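Local coordinates for protein gingipain R2 Pro-Domain (Porphyromonas gingivalis, PDB 4IEF) that probably serves as the N-terminal prodomain of an arginine-specific gingipain protease, keeping the enzyme latent until it is cleaved off, at residues V16-A21 / S26-R31; P64-L69 / F127-I132; Q147-A152 / V171-T176; P153-P158 / R164-I169. All coordinates share one frame; numbering follows the deposited sequence.

Contact 1: residues V16-A21 / S26-R31; sequences VRLLSA and SKVQFR
The antiparallel hairpin of strands 17-22 and 25-31 carries a classic beta bulge, in which L19 and S20 both face K27. The carbonyl of K27 receives both amides: L19 N lies 2.8 Å from K27 O, while the bond from S20 N to K27 O is weak at 3.3 Å. S20 returns its own carbonyl to K27 N. Beyond the bulge, R17 and Q29 exchange backbone bonds as a hydrogen-bonded pair, with Q29 N 2.9 Å from R17 O. Their side chains run alongside each other in the same direction. The first torsion of R17 (chi1 65°) places CG between its backbone N and carbonyl carbon, and the extended chain then carries the guanidinium to the Q29 amide. Q29 NE2 sits over the centre of its face, 3.2 Å from R17 CZ, the two flat groups tilted 53°: a donor-over-donor contact, neither a stack nor a hydrogen bond. L18 CD1 and V28 CG2 pair on the other face. Separately, V16 CG2 meets F30 CD2 at 3.8 Å. R17 NH1 also approaches R31 NH1 to 3.6 Å, a repulsion probably eased by the salt bridge from R31 to E168. One face of the hairpin is thus mainly apolar, with V28 buried, while R17, K27 and Q29 project from the other, where L19 CG packs on Q29 CB at 3.8 Å.

Contact 2: residues P64-L69 / F127-I132; sequences PILPIL and FFPGEI
The hydroxyl S59 OG is gripped by two groups of segment 64-69, accepting a hydrogen bond from L66 N and making a weak one with P64 O, and both of these residues touch F128 across the contact. The contact itself is apolar. L66 does most of the touching, and does it through one methyl: CD1 lies 4.1 Å from F128 CB and 4.1 Å from P129 CD. The same methyl is modelled 3.1 Å from the carbonyl atom F128 O, a doubtfully short distance. With CG anti to the carbonyl carbon (chi1 -60°), the L66 side chain extends toward the second loop and brings CD1 against the F128-P129 peptide. P64 adds CD, which meets F128 CB at 4.4 Å and approaches the aromatic ring obliquely. Two irregular connections meet here, the one leading into strand 69-74 and the one leading into strand 133-141, and the second is bent by a cis peptide bond before P129. That cis bond suits proline, and it turns the chain sharply. G130 follows with backbone angles (phi 121°) at which a side chain would press on the preceding carbonyl, so glycine is the natural occupant. The bend is held by the Q155 side-chain amide, which accepts from G130 N and donates to E131 O. Y156 ties F128 to strand 144-157 through a backbone hydrogen bond and packs against the side chains of both P64 and L66.

Contact 3: residues Q147-A152 / V171-T176; sequences QVVNFA and VAVSET
This is a face-to-face hydrophobic contact in the interior of a folded-over beta sheet: V149 and F151 of strand 144-157 pack against V171 and V173 of strand 162-176. The two segments run nearly antiparallel, at 156°, but their axes stand 9.7 Å apart, about twice the spacing of hydrogen-bonded neighbours. Only side chains therefore meet across the gap. V149 uses a single methyl for both of its partners: a chi1 of 62° puts CG1 between the backbone N and the carbonyl carbon and leaves CG2 anti to the N, 4.0 Å from V171 CG2 and 4.0 Å from V173 CG2. The V149 and V171 side chains pass antiparallel, touching CG2 to CG2. F151 extends its ring from the far end of its segment until CE2 comes 3.7 Å from V171 CG2, while V171 CG1 sits 3.8 Å from the same ring atom. The methyl approaches the ring obliquely. Valine suits these inward positions, since its branched side chain is compact and favours extended backbone, and the phenylalanine reaches where the separation is greater. Polar N150, alternating with them, points the opposite way and bonds to S70, T134 and S136. On either side of segment 147-152 run strands 69-74 and 133-141, bonded to it through the backbone, with V149 paired to R71. Strand 25-31 flanks segment 171-176, joining V28 to V171, and the F30 ring meets that of F151.

Contact 4: residues P153-P158 / R164-I169; sequences PLQYNP and RIYTEI
P153 touches both arms of a sharp corner: strand 162-176 turns at T167, and P153 packs on Y166 before the turn and on I169 after it. P153 CB lies 3.9 Å from Y166 CB and 3.9 Å from I169 CD1, the isoleucine chain reaching back from the second arm. A proline fits here, since the ring gives a compact apolar wedge. Its carbonyl still takes part in the pairing: Y166 N points almost straight at P153 O, 2.8 Å away at 175° and in the carbonyl plane, while the same oxygen lies at the edge of the Y166 ring, near its plane. Before the corner the strands form an ordinary antiparallel hairpin. Q155 and R164 are a hydrogen-bonded pair, Q155 N lying 3.1 Å from R164 O and R164 N 2.8 Å from Q155 O. L154 and I165 run alongside on one face, L154 CD2 touching I165 CG1 at 4.0 Å. On the face shared by Q155 and R164, a chi1 of -56° puts Q155 CG anti to the carbonyl carbon and against Y166 CE1 at 3.7 Å. The bend at chi2 (-73°) then turns the amide, nearly perpendicular to the phenol ring, back to grip A152 O, E131 O and G130 N. R164 leads away to a salt bridge with E92. Strand 79-93 pairs with the first arm at I165-I91 and follows it round the corner, where T167 and E168 both face K89 as a classic bulge. Past the corner, I169 joins F30 of strand 25-31.

Contacts 1 and 4 are hydrogen-bonded strand pairings, whereas contacts 2 and 3 have no backbone pairing and rest on apolar side chains. Contacts 3 and 4 hold the same two strands, 144-157 and 162-176: adjacent in contact 4, they spread beyond the corner until they face each other in contact 3. Contact 1 lies at the sheet edge and keeps its long charged chains outward; its strand 25-31 bonds to 162-176 beside contact 3 and gives R31 its salt bridge to E168 of contact 4. Contacts 3 and 4 are buried. Contact 2, partly buried, lies about 7 Å from contact 4, centre to centre, and leans on Q155 and Y156.

Contact 1: residues V16-A21 / S26-R31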
loop_
_atom_site.group_PDB
_atom_site.type_symbol
_atom_site.label_atom_id
_atom_site.label_comp_id
_atom_site.label_asym_id
_atom_site.label_seq_id
_atom_site.Cartn_x
_atom_site.Cartn_y
_atom_site.Cartn_z
ATOM N N VAL A 16 -21.310 11.717 -2.810
ATOM C CA VAL A 16 -20.694 12.156 -1.552
ATOM C C VAL A 16 -19.791 13.351 -1.891
ATOM O O VAL A 16 -18.858 13.209 -2.687
ATOM C CB VAL A 16 -19.951 11.013 -0.799
ATOM C CG1 VAL A 16 -19.233 11.538 0.446
ATOM C CG2 VAL A 16 -20.925 9.905 -0.417
ATOM N N ARG A 17 -20.127 14.542 -1.353
ATOM C CA ARG A 17 -19.380 15.771 -1.639
ATOM C C ARG A 17 -19.193 16.667 -0.411
ATOM O O ARG A 17 -20.037 16.687 0.487
ATOM C CB ARG A 17 -20.032 16.576 -2.786
ATOM C CG ARG A 17 -21.435 17.142 -2.529
ATOM C CD ARG A 17 -21.803 18.135 -3.621
ATOM N NE ARG A 17 -23.052 18.850 -3.347
ATOM C CZ ARG A 17 -24.183 18.682 -4.027
ATOM N NH1 ARG A 17 -24.247 17.803 -5.020
ATOM N NH2 ARG A 17 -25.266 19.379 -3.707
ATOM N N LEU A 18 -18.065 17.410 -0.397
ATOM C CA LEU A 18 -17.702 18.374 0.634
ATOM C C LEU A 18 -18.450 19.675 0.345
ATOM O O LEU A 18 -18.169 20.328 -0.659
ATOM C CB LEU A 18 -16.165 18.580 0.652
ATOM C CG LEU A 18 -15.603 19.611 1.631
ATOM C CD1 LEU A 18 -15.506 19.049 3.046
ATOM C CD2 LEU A 18 -14.243 20.097 1.169
ATOM N N LEU A 19 -19.429 20.021 1.193
ATOM C CA LEU A 19 -20.231 21.238 1.018
ATOM C C LEU A 19 -19.471 22.473 1.482
ATOM O O LEU A 19 -19.466 23.477 0.772
ATOM C CB LEU A 19 -21.590 21.154 1.743
ATOM C CG LEU A 19 -22.616 20.137 1.220
ATOM C CD1 LEU A 19 -23.882 20.187 2.045
ATOM C CD2 LEU A 19 -22.991 20.396 -0.232
ATOM N N SER A 20 -18.842 22.405 2.671
ATOM C CA SER A 20 -18.078 23.511 3.259
ATOM C C SER A 20 -16.851 23.004 4.020
ATOM O O SER A 20 -16.858 21.882 4.533
ATOM C CB SER A 20 -18.952 24.335 4.204
ATOM O OG SER A 20 -20.125 24.822 3.571
ATOM N N ALA A 21 -15.806 23.849 4.096
ATOM C CA ALA A 21 -14.560 23.587 4.814
ATOM C C ALA A 21 -13.916 24.910 5.230
ATOM O O ALA A 21 -13.526 25.716 4.383
ATOM C CB ALA A 21 -13.606 22.757 3.965
ATOM N N SER A 26 -15.779 21.066 8.932
ATOM C CA SER A 26 -16.150 20.510 7.627
ATOM C C SER A 26 -17.614 20.104 7.549
ATOM O O SER A 26 -18.154 19.512 8.483
ATOM C CB SER A 26 -15.292 19.286 7.301
ATOM O OG SER A 26 -13.950 19.620 6.983
ATOM N N LYS A 27 -18.234 20.375 6.396
ATOM C CA LYS A 27 -19.624 20.018 6.111
ATOM C C LYS A 27 -19.616 18.992 4.983
ATOM O O LYS A 27 -19.199 19.308 3.864
ATOM C CB LYS A 27 -20.451 21.263 5.755
ATOM C CG LYS A 27 -21.897 21.202 6.218
ATOM C CD LYS A 27 -22.601 22.532 5.970
ATOM C CE LYS A 27 -24.099 22.392 5.961
ATOM N NZ LYS A 27 -24.758 23.651 5.528
ATOM N N VAL A 28 -19.986 17.740 5.302
ATOM C CA VAL A 28 -19.950 16.638 4.340
ATOM C C VAL A 28 -21.377 16.151 4.060
ATOM O O VAL A 28 -22.152 15.889 4.986
ATOM C CB VAL A 28 -19.014 15.473 4.795
ATOM C CG1 VAL A 28 -18.905 14.388 3.721
ATOM C CG2 VAL A 28 -17.622 15.984 5.174
ATOM N N GLN A 29 -21.706 16.033 2.768
ATOM C CA GLN A 29 -22.989 15.548 2.300
ATOM C C GLN A 29 -22.863 14.125 1.771
ATOM O O GLN A 29 -21.992 13.823 0.954
ATOM C CB GLN A 29 -23.559 16.479 1.210
ATOM C CG GLN A 29 -24.721 15.879 0.405
ATOM C CD GLN A 29 -25.268 16.822 -0.629
ATOM O OE1 GLN A 29 -25.882 17.839 -0.311
ATOM N NE2 GLN A 29 -25.067 16.494 -1.899
ATOM N N PHE A 30 -23.750 13.258 2.245
ATOM C CA PHE A 30 -23.894 11.892 1.766
ATOM C C PHE A 30 -25.207 11.809 1.018
ATOM O O PHE A 30 -26.219 12.354 1.479
ATOM C CB PHE A 30 -23.859 10.858 2.913
ATOM C CG PHE A 30 -24.415 9.504 2.518
ATOM C CD1 PHE A 30 -25.779 9.232 2.627
ATOM C CD2 PHE A 30 -23.586 8.520 1.986
ATOM C CE1 PHE A 30 -26.304 8.011 2.187
ATOM C CE2 PHE A 30 -24.108 7.281 1.582
ATOM C CZ PHE A 30 -25.460 7.037 1.685
ATOM N N ARG A 31 -25.205 11.091 -0.102
ATOM C CA ARG A 31 -26.411 10.800 -0.858
ATOM C C ARG A 31 -26.368 9.335 -1.261
ATOM O O ARG A 31 -25.310 8.835 -1.658
ATOM C CB ARG A 31 -26.582 11.737 -2.056
ATOM C CG ARG A 31 -27.263 13.051 -1.694
ATOM C CD ARG A 31 -27.298 14.010 -2.864
ATOM N NE ARG A 31 -28.091 15.198 -2.557
ATOM C CZ ARG A 31 -28.174 16.272 -3.337
ATOM N NH1 ARG A 31 -27.496 16.328 -4.477
ATOM N NH2 ARG A 31 -28.927 17.301 -2.978
#

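Contact 2: residues P64-L69 / F127-I132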
loop_
_atom_site.group_PDB
_atom_site.type_symbol
_atom_site.label_atom_id
_atom_site.label_comp_id
_atom_site.label_asym_id
_atom_site.label_seq_id
_atom_site.Cartn_x
_atom_site.Cartn_y
_atom_site.Cartn_z
ATOM N N PRO A 64 -27.964 -6.946 12.086
ATOM C CA PRO A 64 -28.296 -6.721 10.665
ATOM C C PRO A 64 -27.154 -6.145 9.823
ATOM O O PRO A 64 -26.413 -5.298 10.312
ATOM C CB PRO A 64 -29.479 -5.748 10.725
ATOM C CG PRO A 64 -30.080 -5.956 12.075
ATOM C CD PRO A 64 -28.930 -6.266 12.978
ATOM N N ILE A 65 -27.003 -6.633 8.563
ATOM C CA ILE A 65 -26.002 -6.118 7.612
ATOM C C ILE A 65 -26.491 -4.743 7.195
ATOM O O ILE A 65 -27.475 -4.624 6.468
ATOM C CB ILE A 65 -25.737 -7.047 6.392
ATOM C CG1 ILE A 65 -25.139 -8.397 6.845
ATOM C CG2 ILE A 65 -24.825 -6.349 5.336
ATOM C CD1 ILE A 65 -25.162 -9.502 5.808
ATOM N N LEU A 66 -25.869 -3.709 7.749
ATOM C CA LEU A 66 -26.250 -2.337 7.466
ATOM C C LEU A 66 -24.993 -1.568 7.063
ATOM O O LEU A 66 -24.330 -0.960 7.915
ATOM C CB LEU A 66 -26.986 -1.721 8.671
ATOM C CG LEU A 66 -28.290 -2.456 9.084
ATOM C CD1 LEU A 66 -28.663 -2.176 10.525
ATOM C CD2 LEU A 66 -29.438 -2.177 8.106
ATOM N N PRO A 67 -24.637 -1.644 5.750
ATOM C CA PRO A 67 -23.403 -1.002 5.268
ATOM C C PRO A 67 -23.296 0.479 5.578
ATOM O O PRO A 67 -24.298 1.186 5.644
ATOM C CB PRO A 67 -23.446 -1.226 3.754
ATOM C CG PRO A 67 -24.272 -2.430 3.584
ATOM C CD PRO A 67 -25.317 -2.363 4.653
ATOM N N ILE A 68 -22.053 0.929 5.784
ATOM C CA ILE A 68 -21.711 2.310 6.090
ATOM C C ILE A 68 -20.793 2.887 5.001
ATOM O O ILE A 68 -20.188 2.139 4.229
ATOM C CB ILE A 68 -21.053 2.435 7.504
ATOM C CG1 ILE A 68 -19.650 1.779 7.566
ATOM C CG2 ILE A 68 -22.000 1.951 8.637
ATOM C CD1 ILE A 68 -18.699 2.429 8.598
ATOM N N LEU A 69 -20.694 4.211 4.951
ATOM C CA LEU A 69 -19.791 4.915 4.054
ATOM C C LEU A 69 -18.852 5.737 4.923
ATOM O O LEU A 69 -19.309 6.497 5.779
ATOM C CB LEU A 69 -20.542 5.784 3.032
ATOM C CG LEU A 69 -19.686 6.333 1.894
ATOM C CD1 LEU A 69 -20.469 6.360 0.621
ATOM C CD2 LEU A 69 -19.129 7.724 2.228
ATOM N N PHE A 127 -34.058 0.550 16.502
ATOM C CA PHE A 127 -33.359 0.682 15.226
ATOM C C PHE A 127 -31.863 0.533 15.411
ATOM O O PHE A 127 -31.263 1.203 16.257
ATOM C CB PHE A 127 -33.697 2.004 14.528
ATOM C CG PHE A 127 -35.011 1.938 13.789
ATOM C CD1 PHE A 127 -36.201 2.280 14.424
ATOM C CD2 PHE A 127 -35.064 1.509 12.469
ATOM C CE1 PHE A 127 -37.419 2.208 13.743
ATOM C CE2 PHE A 127 -36.281 1.433 11.792
ATOM C CZ PHE A 127 -37.450 1.786 12.431
ATOM N N PHE A 128 -31.274 -0.383 14.629
ATOM C CA PHE A 128 -29.845 -0.675 14.610
ATOM C C PHE A 128 -29.189 0.028 13.410
ATOM O O PHE A 128 -29.831 0.101 12.361
ATOM C CB PHE A 128 -29.603 -2.193 14.538
ATOM C CG PHE A 128 -29.914 -2.942 15.813
ATOM C CD1 PHE A 128 -28.906 -3.268 16.712
ATOM C CD2 PHE A 128 -31.214 -3.345 16.105
ATOM C CE1 PHE A 128 -29.189 -3.975 17.886
ATOM C CE2 PHE A 128 -31.497 -4.050 17.282
ATOM C CZ PHE A 128 -30.481 -4.368 18.159
ATOM N N PRO A 129 -27.943 0.563 13.512
ATOM C CA PRO A 129 -27.043 0.580 14.683
ATOM C C PRO A 129 -27.461 1.597 15.758
ATOM O O PRO A 129 -27.036 1.476 16.909
ATOM C CB PRO A 129 -25.684 0.935 14.063
ATOM C CG PRO A 129 -26.030 1.790 12.867
ATOM C CD PRO A 129 -27.324 1.222 12.339
ATOM N N GLY A 130 -28.297 2.564 15.383
ATOM C CA GLY A 130 -28.801 3.605 16.275
ATOM C C GLY A 130 -28.465 5.006 15.812
ATOM O O GLY A 130 -29.355 5.849 15.699
ATOM N N GLU A 131 -27.170 5.266 15.551
ATOM C CA GLU A 131 -26.659 6.556 15.073
ATOM C C GLU A 131 -26.516 6.524 13.553
ATOM O O GLU A 131 -26.049 5.526 13.002
ATOM C CB GLU A 131 -25.293 6.905 15.718
ATOM C CG GLU A 131 -25.200 6.890 17.239
ATOM C CD GLU A 131 -26.164 7.731 18.054
ATOM O OE1 GLU A 131 -26.692 7.209 19.065
ATOM O OE2 GLU A 131 -26.342 8.927 17.731
ATOM N N ILE A 132 -26.899 7.611 12.883
ATOM C CA ILE A 132 -26.800 7.691 11.422
ATOM C C ILE A 132 -25.442 8.299 11.019
ATOM O O ILE A 132 -25.084 8.244 9.842
ATOM C CB ILE A 132 -28.012 8.416 10.755
ATOM C CG1 ILE A 132 -28.078 9.911 11.100
ATOM C CG2 ILE A 132 -29.336 7.701 11.068
ATOM C CD1 ILE A 132 -28.812 10.743 10.071
#

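Contact 3: residues Q147-A152 / V171-T176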
loop_
_atom_site.group_PDB
_atom_site.type_symbol
_atom_site.label_atom_id
_atom_site.label_comp_id
_atom_site.label_asym_id
_atom_site.label_seq_id
_atom_site.Cartn_x
_atom_site.Cartn_y
_atom_site.Cartn_z
ATOM N N GLN A 147 -9.317 12.328 11.074
ATOM C CA GLN A 147 -10.429 11.613 11.690
ATOM C C GLN A 147 -11.424 11.188 10.606
ATOM O O GLN A 147 -11.716 11.961 9.689
ATOM C CB GLN A 147 -11.110 12.440 12.793
ATOM C CG GLN A 147 -11.821 11.550 13.812
ATOM C CD GLN A 147 -12.162 12.218 15.117
ATOM O OE1 GLN A 147 -11.911 13.401 15.331
ATOM N NE2 GLN A 147 -12.747 11.459 16.032
ATOM N N VAL A 148 -11.926 9.950 10.713
ATOM C CA VAL A 148 -12.867 9.391 9.744
ATOM C C VAL A 148 -14.307 9.595 10.222
ATOM O O VAL A 148 -14.637 9.253 11.361
ATOM C CB VAL A 148 -12.564 7.898 9.447
ATOM C CG1 VAL A 148 -13.597 7.294 8.493
ATOM C CG2 VAL A 148 -11.152 7.726 8.886
ATOM N N VAL A 149 -15.153 10.158 9.340
ATOM C CA VAL A 149 -16.583 10.332 9.588
ATOM C C VAL A 149 -17.319 9.152 8.897
ATOM O O VAL A 149 -17.021 8.823 7.747
ATOM C CB VAL A 149 -17.140 11.741 9.194
ATOM C CG1 VAL A 149 -17.007 12.037 7.698
ATOM C CG2 VAL A 149 -18.584 11.921 9.664
ATOM N N ASN A 150 -18.230 8.491 9.624
ATOM C CA ASN A 150 -19.000 7.358 9.102
ATOM C C ASN A 150 -20.484 7.686 8.989
ATOM O O ASN A 150 -21.105 8.136 9.957
ATOM C CB ASN A 150 -18.821 6.118 9.990
ATOM C CG ASN A 150 -17.400 5.923 10.448
ATOM O OD1 ASN A 150 -16.496 5.700 9.638
ATOM N ND2 ASN A 150 -17.161 6.099 11.741
ATOM N N PHE A 151 -21.047 7.437 7.806
ATOM C CA PHE A 151 -22.476 7.588 7.552
ATOM C C PHE A 151 -23.119 6.227 7.632
ATOM O O PHE A 151 -22.619 5.302 6.994
ATOM C CB PHE A 151 -22.732 8.202 6.167
ATOM C CG PHE A 151 -22.217 9.602 5.964
ATOM C CD1 PHE A 151 -20.980 9.825 5.368
ATOM C CD2 PHE A 151 -22.981 10.703 6.343
ATOM C CE1 PHE A 151 -20.516 11.128 5.151
ATOM C CE2 PHE A 151 -22.519 11.999 6.127
ATOM C CZ PHE A 151 -21.290 12.203 5.532
ATOM N N ALA A 152 -24.188 6.079 8.426
ATOM C CA ALA A 152 -24.944 4.829 8.538
ATOM C C ALA A 152 -26.358 5.109 7.980
ATOM O O ALA A 152 -27.268 5.462 8.736
ATOM C CB ALA A 152 -24.968 4.335 9.983
ATOM N N VAL A 171 -23.628 16.214 7.400
ATOM C CA VAL A 171 -23.031 16.306 8.729
ATOM C C VAL A 171 -22.072 17.497 8.831
ATOM O O VAL A 171 -21.436 17.884 7.848
ATOM C CB VAL A 171 -22.327 14.997 9.188
ATOM C CG1 VAL A 171 -23.319 13.843 9.302
ATOM C CG2 VAL A 171 -21.143 14.622 8.290
ATOM N N ALA A 172 -21.967 18.048 10.044
ATOM C CA ALA A 172 -21.023 19.098 10.388
ATOM C C ALA A 172 -20.009 18.513 11.378
ATOM O O ALA A 172 -20.390 18.061 12.466
ATOM C CB ALA A 172 -21.754 20.298 10.987
ATOM N N VAL A 173 -18.741 18.441 10.966
ATOM C CA VAL A 173 -17.663 17.933 11.811
ATOM C C VAL A 173 -16.897 19.160 12.310
ATOM O O VAL A 173 -16.269 19.867 11.517
ATOM C CB VAL A 173 -16.771 16.874 11.106
ATOM C CG1 VAL A 173 -15.617 16.433 12.009
ATOM C CG2 VAL A 173 -17.603 15.663 10.668
ATOM N N SER A 174 -17.020 19.446 13.613
ATOM C CA SER A 174 -16.429 20.623 14.250
ATOM C C SER A 174 -15.720 20.262 15.550
ATOM O O SER A 174 -15.975 19.195 16.114
ATOM C CB SER A 174 -17.516 21.659 14.529
ATOM O OG SER A 174 -18.553 21.107 15.321
ATOM N N GLU A 175 -14.844 21.160 16.034
ATOM C CA GLU A 175 -14.102 20.951 17.283
ATOM C C GLU A 175 -14.943 21.336 18.494
ATOM O O GLU A 175 -15.850 22.158 18.381
ATOM C CB GLU A 175 -12.756 21.703 17.293
ATOM C CG GLU A 175 -12.797 23.135 16.812
ATOM C CD GLU A 175 -11.520 23.909 17.068
ATOM O OE1 GLU A 175 -10.543 23.768 16.293
ATOM O OE2 GLU A 175 -11.516 24.690 18.042
ATOM N N THR A 176 -14.658 20.698 19.640
ATOM C CA THR A 176 -15.333 20.948 20.918
ATOM C C THR A 176 -14.390 21.718 21.851
ATOM O O THR A 176 -13.270 22.037 21.457
ATOM C CB THR A 176 -15.790 19.621 21.567
ATOM O OG1 THR A 176 -14.656 18.807 21.860
ATOM C CG2 THR A 176 -16.765 18.856 20.714
#

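Contact 4: residues P153-P158 / R164-I169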
loop_
_atom_site.group_PDB
_atom_site.type_symbol
_atom_site.label_atom_id
_atom_site.label_comp_id
_atom_site.label_asym_id
_atom_site.label_seq_id
_atom_site.Cartn_x
_atom_site.Cartn_y
_atom_site.Cartn_z
ATOM N N PRO A 153 -26.530 5.054 6.634
ATOM C CA PRO A 153 -27.823 5.431 6.041
ATOM C C PRO A 153 -28.879 4.325 6.032
ATOM O O PRO A 153 -29.970 4.528 5.488
ATOM C CB PRO A 153 -27.440 5.810 4.613
ATOM C CG PRO A 153 -26.290 4.921 4.299
ATOM C CD PRO A 153 -25.550 4.698 5.582
ATOM N N LEU A 154 -28.560 3.162 6.613
ATOM C CA LEU A 154 -29.494 2.051 6.675
ATOM C C LEU A 154 -29.733 1.688 8.144
ATOM O O LEU A 154 -28.837 1.187 8.827
ATOM C CB LEU A 154 -28.995 0.852 5.839
ATOM C CG LEU A 154 -28.806 1.100 4.330
ATOM C CD1 LEU A 154 -28.079 -0.039 3.684
ATOM C CD2 LEU A 154 -30.143 1.331 3.618
ATOM N N GLN A 155 -30.930 2.030 8.636
ATOM C CA GLN A 155 -31.362 1.797 10.014
ATOM C C GLN A 155 -32.493 0.767 9.984
ATOM O O GLN A 155 -33.462 0.940 9.249
ATOM C CB GLN A 155 -31.779 3.110 10.696
ATOM C CG GLN A 155 -30.693 4.202 10.697
ATOM C CD GLN A 155 -29.540 3.961 11.645
ATOM O OE1 GLN A 155 -29.713 3.502 12.778
ATOM N NE2 GLN A 155 -28.335 4.325 11.219
ATOM N N TYR A 156 -32.331 -0.341 10.714
ATOM C CA TYR A 156 -33.286 -1.440 10.665
ATOM C C TYR A 156 -33.714 -1.906 12.039
ATOM O O TYR A 156 -32.877 -2.215 12.896
ATOM C CB TYR A 156 -32.674 -2.616 9.868
ATOM C CG TYR A 156 -33.520 -3.870 9.772
ATOM C CD1 TYR A 156 -34.673 -3.900 8.992
ATOM C CD2 TYR A 156 -33.126 -5.050 10.396
ATOM C CE1 TYR A 156 -35.437 -5.060 8.875
ATOM C CE2 TYR A 156 -33.878 -6.219 10.282
ATOM C CZ TYR A 156 -35.033 -6.219 9.519
ATOM O OH TYR A 156 -35.771 -7.376 9.404
ATOM N N ASN A 157 -35.039 -1.960 12.225
ATOM C CA ASN A 157 -35.684 -2.474 13.421
ATOM C C ASN A 157 -36.038 -3.937 13.126
ATOM O O ASN A 157 -36.869 -4.183 12.251
ATOM C CB ASN A 157 -36.911 -1.631 13.806
ATOM C CG ASN A 157 -37.505 -1.963 15.163
ATOM O OD1 ASN A 157 -37.700 -3.130 15.535
ATOM N ND2 ASN A 157 -37.836 -0.934 15.928
ATOM N N PRO A 158 -35.375 -4.921 13.786
ATOM C CA PRO A 158 -35.641 -6.338 13.466
ATOM C C PRO A 158 -37.011 -6.867 13.904
ATOM O O PRO A 158 -37.542 -7.767 13.251
ATOM C CB PRO A 158 -34.529 -7.086 14.206
ATOM C CG PRO A 158 -33.534 -6.055 14.612
ATOM C CD PRO A 158 -34.318 -4.802 14.808
ATOM N N ARG A 164 -35.228 1.851 7.345
ATOM C CA ARG A 164 -35.161 3.275 7.034
ATOM C C ARG A 164 -33.973 3.509 6.103
ATOM O O ARG A 164 -32.841 3.165 6.451
ATOM C CB ARG A 164 -35.053 4.118 8.314
ATOM C CG ARG A 164 -36.355 4.188 9.085
ATOM C CD ARG A 164 -36.199 4.955 10.380
ATOM N NE ARG A 164 -37.461 5.017 11.119
ATOM C CZ ARG A 164 -37.599 5.558 12.326
ATOM N NH1 ARG A 164 -36.552 6.089 12.947
ATOM N NH2 ARG A 164 -38.782 5.570 12.922
ATOM N N ILE A 165 -34.252 4.018 4.896
ATOM C CA ILE A 165 -33.244 4.300 3.878
ATOM C C ILE A 165 -33.008 5.805 3.839
ATOM O O ILE A 165 -33.864 6.544 3.360
ATOM C CB ILE A 165 -33.650 3.730 2.482
ATOM C CG1 ILE A 165 -33.843 2.192 2.531
ATOM C CG2 ILE A 165 -32.623 4.133 1.399
ATOM C CD1 ILE A 165 -34.864 1.624 1.541
ATOM N N TYR A 166 -31.851 6.253 4.342
ATOM C CA TYR A 166 -31.500 7.670 4.339
ATOM C C TYR A 166 -30.924 8.034 2.974
ATOM O O TYR A 166 -29.815 7.632 2.628
ATOM C CB TYR A 166 -30.548 8.020 5.496
ATOM C CG TYR A 166 -31.241 8.070 6.839
ATOM C CD1 TYR A 166 -31.503 6.906 7.556
ATOM C CD2 TYR A 166 -31.649 9.281 7.390
ATOM C CE1 TYR A 166 -32.166 6.942 8.782
ATOM C CE2 TYR A 166 -32.306 9.330 8.620
ATOM C CZ TYR A 166 -32.562 8.157 9.313
ATOM O OH TYR A 166 -33.220 8.194 10.521
ATOM N N THR A 167 -31.728 8.740 2.172
ATOM C CA THR A 167 -31.367 9.145 0.812
ATOM C C THR A 167 -30.351 10.287 0.846
ATOM O O THR A 167 -29.544 10.394 -0.077
ATOM C CB THR A 167 -32.608 9.512 -0.001
ATOM O OG1 THR A 167 -33.325 10.547 0.673
ATOM C CG2 THR A 167 -33.512 8.312 -0.253
ATOM N N GLU A 168 -30.376 11.116 1.913
ATOM C CA GLU A 168 -29.439 12.219 2.106
ATOM C C GLU A 168 -29.135 12.434 3.588
ATOM O O GLU A 168 -30.039 12.383 4.427
ATOM C CB GLU A 168 -29.959 13.518 1.477
ATOM C CG GLU A 168 -28.924 14.628 1.432
ATOM C CD GLU A 168 -29.479 15.966 1.000
ATOM O OE1 GLU A 168 -29.267 16.342 -0.177
ATOM O OE2 GLU A 168 -30.140 16.635 1.828
ATOM N N ILE A 169 -27.845 12.646 3.899
ATOM C CA ILE A 169 -27.327 12.957 5.233
ATOM C C ILE A 169 -26.256 14.035 5.081
ATOM O O ILE A 169 -25.267 13.819 4.378
ATOM C CB ILE A 169 -26.765 11.728 6.036
ATOM C CG1 ILE A 169 -27.760 10.545 6.125
ATOM C CG2 ILE A 169 -26.285 12.170 7.442
ATOM C CD1 ILE A 169 -27.107 9.181 6.503
#